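Local structure of lasso peptide isopeptidase AtxE2 (Asticcacaulis excentricus, 5TXC) at residues 109-114 against 122-127; 472-477 against 492-497. The protein hydrolyses the isopeptide bond of the lasso peptides Astexin-2 and Astexin-3, converting these threaded substrates to linear peptides. All coordinates share one frame; numbering follows the deposited sequence.

Contact 1 of 2, residues 109-114 against 122-127; sequences LFWTIP and APSGAN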
# COMPACT_ATOMS: atom_id res chain seq x y z
N LEU A 109 -6.59 1.95 13.46
CA LEU A 109 -6.35 0.55 13.78
C LEU A 109 -5.25 0.00 12.88
O LEU A 109 -5.45 -0.12 11.67
CB LEU A 109 -7.64 -0.24 13.62
CG LEU A 109 -7.90 -1.53 14.38
CD1 LEU A 109 -9.40 -1.86 14.28
CD2 LEU A 109 -7.05 -2.65 13.85
N PHE A 110 -4.15 -0.42 13.48
CA PHE A 110 -2.99 -0.83 12.70
C PHE A 110 -3.16 -2.24 12.19
O PHE A 110 -3.52 -3.14 12.95
CB PHE A 110 -1.71 -0.75 13.52
CG PHE A 110 -1.29 0.65 13.82
CD1 PHE A 110 -1.09 1.55 12.78
CD2 PHE A 110 -1.08 1.08 15.12
CE1 PHE A 110 -0.70 2.85 13.04
CE2 PHE A 110 -0.69 2.37 15.39
CZ PHE A 110 -0.51 3.26 14.35
N TRP A 111 -2.91 -2.43 10.90
CA TRP A 111 -2.91 -3.75 10.31
C TRP A 111 -1.64 -4.51 10.69
O TRP A 111 -0.53 -4.06 10.42
CB TRP A 111 -3.07 -3.63 8.80
CG TRP A 111 -2.76 -4.88 8.07
CD1 TRP A 111 -3.56 -5.97 7.94
CD2 TRP A 111 -1.55 -5.18 7.38
NE1 TRP A 111 -2.93 -6.93 7.19
CE2 TRP A 111 -1.69 -6.47 6.84
CE3 TRP A 111 -0.34 -4.48 7.17
CZ2 TRP A 111 -0.66 -7.09 6.09
CZ3 TRP A 111 0.68 -5.08 6.42
CH2 TRP A 111 0.51 -6.38 5.89
N THR A 112 -1.81 -5.69 11.28
CA THR A 112 -0.68 -6.43 11.82
C THR A 112 -0.71 -7.89 11.39
O THR A 112 -1.78 -8.49 11.27
CB THR A 112 -0.68 -6.32 13.36
OG1 THR A 112 0.37 -7.13 13.90
CG2 THR A 112 -2.04 -6.74 13.94
N ILE A 113 0.48 -8.44 11.12
CA ILE A 113 0.63 -9.87 10.81
C ILE A 113 1.91 -10.39 11.44
O ILE A 113 2.88 -9.65 11.63
CB ILE A 113 0.67 -10.13 9.29
CG1 ILE A 113 1.78 -9.30 8.66
CG2 ILE A 113 -0.69 -9.85 8.66
CD1 ILE A 113 2.49 -10.00 7.52
N PRO A 114 1.91 -11.67 11.80
CA PRO A 114 3.18 -12.36 12.09
C PRO A 114 4.07 -12.35 10.86
O PRO A 114 3.59 -12.51 9.74
CB PRO A 114 2.74 -13.79 12.46
CG PRO A 114 1.30 -13.88 12.06
CD PRO A 114 0.74 -12.51 12.12
N ALA A 122 6.07 -4.98 14.99
CA ALA A 122 5.72 -3.58 15.10
C ALA A 122 4.88 -3.18 13.89
O ALA A 122 5.19 -3.59 12.76
CB ALA A 122 6.97 -2.70 15.20
N PRO A 123 3.84 -2.37 14.07
CA PRO A 123 2.97 -2.01 12.95
C PRO A 123 3.77 -1.40 11.80
O PRO A 123 4.70 -0.61 12.02
CB PRO A 123 2.02 -0.97 13.55
CG PRO A 123 2.20 -1.04 15.03
CD PRO A 123 3.56 -1.57 15.28
N SER A 124 3.43 -1.83 10.58
CA SER A 124 3.99 -1.18 9.40
C SER A 124 3.51 0.27 9.30
O SER A 124 4.21 1.12 8.73
CB SER A 124 3.57 -1.92 8.13
OG SER A 124 2.26 -1.50 7.75
N GLY A 125 2.34 0.57 9.89
CA GLY A 125 1.70 1.86 9.82
C GLY A 125 0.44 1.90 8.99
O GLY A 125 -0.31 2.88 9.09
N ALA A 126 0.17 0.88 8.19
CA ALA A 126 -1.05 0.84 7.40
C ALA A 126 -2.26 0.57 8.28
O ALA A 126 -2.16 -0.16 9.27
CB ALA A 126 -0.94 -0.23 6.30
N ASN A 127 -3.39 1.19 7.95
CA ASN A 127 -4.64 0.95 8.66
C ASN A 127 -5.28 -0.37 8.23
O ASN A 127 -5.25 -0.73 7.05
CB ASN A 127 -5.63 2.08 8.41
CG ASN A 127 -5.93 2.28 6.93
OD1 ASN A 127 -5.02 2.27 6.09
ND2 ASN A 127 -7.21 2.46 6.60
O HOH W 1 0.15 -1.12 10.41
O HOH W 2 2.53 -4.59 9.85
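Phe110 and Asn127 face each other across a single backbone bridge, CA to CA 4.7 Å, and the one direct hydrogen bond runs from Trp111 N to Ala126 O, 2.9 Å and nearly straight at 175°. Two waters extend the join. Water 1 donates to Trp111 O and Ala126 O and accepts from Gly125 N at 2.8 Å; water 2 links Ser124 N to Trp111 O. Pro123 lays its CB off-centre against the Phe110 ring in a CH-pi contact, 4.2 Å from the centroid, while Gly125 O sits at the ring edge, 4.0 Å from CE1. The Trp111 indole, its CG anti to the backbone N (chi1 166°), presents the CE3 edge to Ser124 OG. Ser124 OG accepts from Ala126 N at 3.2 Å, closing an ST turn. At phi 110° a CB on Gly125 would jam against Ser124 O, which calls for glycine. Both segments belong to the long loop between strands 100-104 and 133-134. Ser124 bonds through its backbone to Val639, next to His638, the probable charge-relay histidine, and Phe110 meets Trp641 and His637 edge-to-face, so the loop packs against the loop 637-641 that precedes helix 643-662.

Contact 2 of 2, residues 472-477 against 492-497; sequences SEASYQ and NWRNRW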
# COMPACT_ATOMS: atom_id res chain seq x y z
N SER A 472 11.35 -7.37 -12.82
CA SER A 472 12.76 -7.72 -12.85
C SER A 472 13.02 -8.79 -13.90
O SER A 472 12.13 -9.57 -14.26
CB SER A 472 13.23 -8.26 -11.51
OG SER A 472 12.56 -9.48 -11.22
N GLU A 473 14.28 -8.85 -14.36
CA GLU A 473 14.73 -9.95 -15.20
C GLU A 473 14.44 -11.29 -14.53
O GLU A 473 13.91 -12.22 -15.16
CB GLU A 473 16.23 -9.83 -15.47
CG GLU A 473 16.64 -8.70 -16.36
CD GLU A 473 18.13 -8.74 -16.68
OE1 GLU A 473 18.88 -7.92 -16.13
OE2 GLU A 473 18.55 -9.61 -17.47
N ALA A 474 14.77 -11.41 -13.24
CA ALA A 474 14.59 -12.67 -12.54
C ALA A 474 13.15 -13.14 -12.59
O ALA A 474 12.88 -14.35 -12.49
CB ALA A 474 15.05 -12.54 -11.09
N SER A 475 12.20 -12.22 -12.74
CA SER A 475 10.81 -12.61 -12.70
C SER A 475 10.35 -13.33 -13.97
O SER A 475 9.29 -13.95 -13.96
CB SER A 475 9.92 -11.39 -12.43
OG SER A 475 9.83 -10.56 -13.58
N TYR A 476 11.14 -13.29 -15.04
CA TYR A 476 10.77 -14.07 -16.22
C TYR A 476 11.37 -15.46 -16.22
O TYR A 476 10.86 -16.34 -16.92
CB TYR A 476 11.21 -13.33 -17.50
CG TYR A 476 10.38 -12.10 -17.79
CD1 TYR A 476 10.69 -10.87 -17.20
CD2 TYR A 476 9.26 -12.16 -18.62
CE1 TYR A 476 9.93 -9.75 -17.45
CE2 TYR A 476 8.48 -11.04 -18.87
CZ TYR A 476 8.82 -9.84 -18.28
OH TYR A 476 8.07 -8.71 -18.54
N GLN A 477 12.38 -15.69 -15.38
CA GLN A 477 13.06 -16.96 -15.25
C GLN A 477 12.34 -17.84 -14.23
O GLN A 477 11.46 -17.40 -13.49
CB GLN A 477 14.51 -16.73 -14.84
CG GLN A 477 15.29 -15.82 -15.77
CD GLN A 477 16.52 -15.21 -15.10
OE1 GLN A 477 16.81 -15.48 -13.92
NE2 GLN A 477 17.27 -14.41 -15.85
N ASN A 492 24.91 -8.77 -7.43
CA ASN A 492 25.53 -7.62 -8.09
C ASN A 492 24.52 -6.49 -8.27
O ASN A 492 24.63 -5.71 -9.22
CB ASN A 492 26.12 -7.98 -9.46
CG ASN A 492 27.39 -8.82 -9.36
OD1 ASN A 492 28.28 -8.56 -8.54
ND2 ASN A 492 27.47 -9.85 -10.22
N TRP A 493 23.49 -6.43 -7.42
CA TRP A 493 22.43 -5.43 -7.54
C TRP A 493 21.84 -5.37 -8.95
O TRP A 493 21.54 -4.29 -9.47
CB TRP A 493 22.94 -4.04 -7.11
CG TRP A 493 23.35 -3.95 -5.68
CD1 TRP A 493 24.59 -4.14 -5.17
CD2 TRP A 493 22.49 -3.67 -4.55
NE1 TRP A 493 24.57 -4.00 -3.80
CE2 TRP A 493 23.30 -3.71 -3.40
CE3 TRP A 493 21.13 -3.41 -4.42
CZ2 TRP A 493 22.79 -3.46 -2.13
CZ3 TRP A 493 20.62 -3.16 -3.14
CH2 TRP A 493 21.45 -3.20 -2.02
N ARG A 494 21.66 -6.53 -9.59
CA ARG A 494 21.25 -6.52 -10.99
C ARG A 494 19.91 -5.81 -11.17
O ARG A 494 19.78 -4.92 -12.03
CB ARG A 494 21.17 -7.94 -11.54
CG ARG A 494 20.95 -7.94 -13.08
CD ARG A 494 20.78 -9.34 -13.65
NE ARG A 494 19.70 -10.06 -13.00
CZ ARG A 494 19.34 -11.31 -13.28
NH1 ARG A 494 20.00 -11.99 -14.21
NH2 ARG A 494 18.34 -11.87 -12.63
N ASN A 495 18.89 -6.18 -10.38
CA ASN A 495 17.60 -5.52 -10.53
C ASN A 495 17.70 -4.03 -10.21
O ASN A 495 17.09 -3.19 -10.89
CB ASN A 495 16.53 -6.20 -9.68
CG ASN A 495 15.13 -5.75 -10.05
OD1 ASN A 495 14.85 -5.55 -11.22
ND2 ASN A 495 14.27 -5.55 -9.07
N ARG A 496 18.48 -3.67 -9.19
CA ARG A 496 18.67 -2.26 -8.87
C ARG A 496 19.22 -1.48 -10.06
O ARG A 496 18.81 -0.34 -10.31
CB ARG A 496 19.59 -2.10 -7.66
CG ARG A 496 18.94 -1.32 -6.56
CD ARG A 496 17.86 -2.18 -5.95
NE ARG A 496 16.69 -1.40 -5.62
CZ ARG A 496 15.73 -1.82 -4.80
NH1 ARG A 496 15.79 -3.02 -4.22
NH2 ARG A 496 14.70 -1.02 -4.58
N TRP A 497 20.19 -2.06 -10.76
CA TRP A 497 20.73 -1.40 -11.95
C TRP A 497 19.67 -1.27 -13.02
O TRP A 497 19.54 -0.23 -13.67
CB TRP A 497 21.93 -2.20 -12.49
CG TRP A 497 23.21 -1.89 -11.80
CD1 TRP A 497 23.94 -2.73 -11.00
CD2 TRP A 497 23.94 -0.66 -11.85
NE1 TRP A 497 25.07 -2.10 -10.55
CE2 TRP A 497 25.09 -0.82 -11.05
CE3 TRP A 497 23.72 0.58 -12.49
CZ2 TRP A 497 26.04 0.20 -10.87
CZ3 TRP A 497 24.64 1.59 -12.31
CH2 TRP A 497 25.80 1.39 -11.51
O HOH W 3 15.73 -7.04 -13.49
O HOH W 4 16.79 -9.28 -11.78
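At the start of helix 494-512, in the hydrolase part of the chain and away from the catalytic residues, Arg494 and Asn495 meet Ser472, Glu473 and Ala474 of the 472-477 turn. Arg494 reaches across with CG anti to its backbone N and the chain bent at chi3 (56°), which brings the guanidinium beneath the Glu473 side chain. Glu473 CB lies 4.0 Å above the guanidinium plane, over its centre, and the two chains cross at about a right angle. The carboxylate pairs with it by charge alone: Glu473 OE1 is a long 3.9 Å from Arg494 NE and well out of the guanidinium plane, so no N-H points at it, and the same oxygen packs 3.4 Å from Arg494 CD. OE1 takes its hydrogen bond from Asn498 ND2, one helical turn on. Water 4 accepts from Arg494 NH2 at 3.1 Å and from Ala474 N, and the Ala474 methyl touches NH2. With an alanine here instead of Arg494, Glu473 would probably lose its opposing charge and a gap would open beside its CB. Next along the helix, Asn495 OD1 abuts Ser472 CB at 3.2 Å and takes a bond from water 3. Ser472 O holds its own turn together, gripped by Ser475 N and by Ser475 OG, the latter in the carbonyl plane on a lone pair at 2.6 Å. The turn follows strand 463-467 and leads into helix 482-490, where Glu489 bonds Ser472 OG and Gln485 touches Ala474; on the same helix as Arg494, Arg496 forms a salt bridge with Asp528 at the start of helix 528-538.

The two contacts lie in series along the chain, with centres 29 Å apart and nearest atoms about 17 Å apart, and share no secondary-structure element. Both are partly buried. Contact 1, closer to the centre of the chain, joins two parts of one loop beside the probable charge-relay histidine; contact 2, about 22 Å from that centre, joins a turn to a helix start away from the annotated sites. Their chemistry differs accordingly: contact 1 combines backbone bonding with aromatic and proline packing, whereas contact 2 has no direct hydrogen bond between its segments and relies on a long charge pair and a CB lying over the guanidinium face. Bridging waters are common to both.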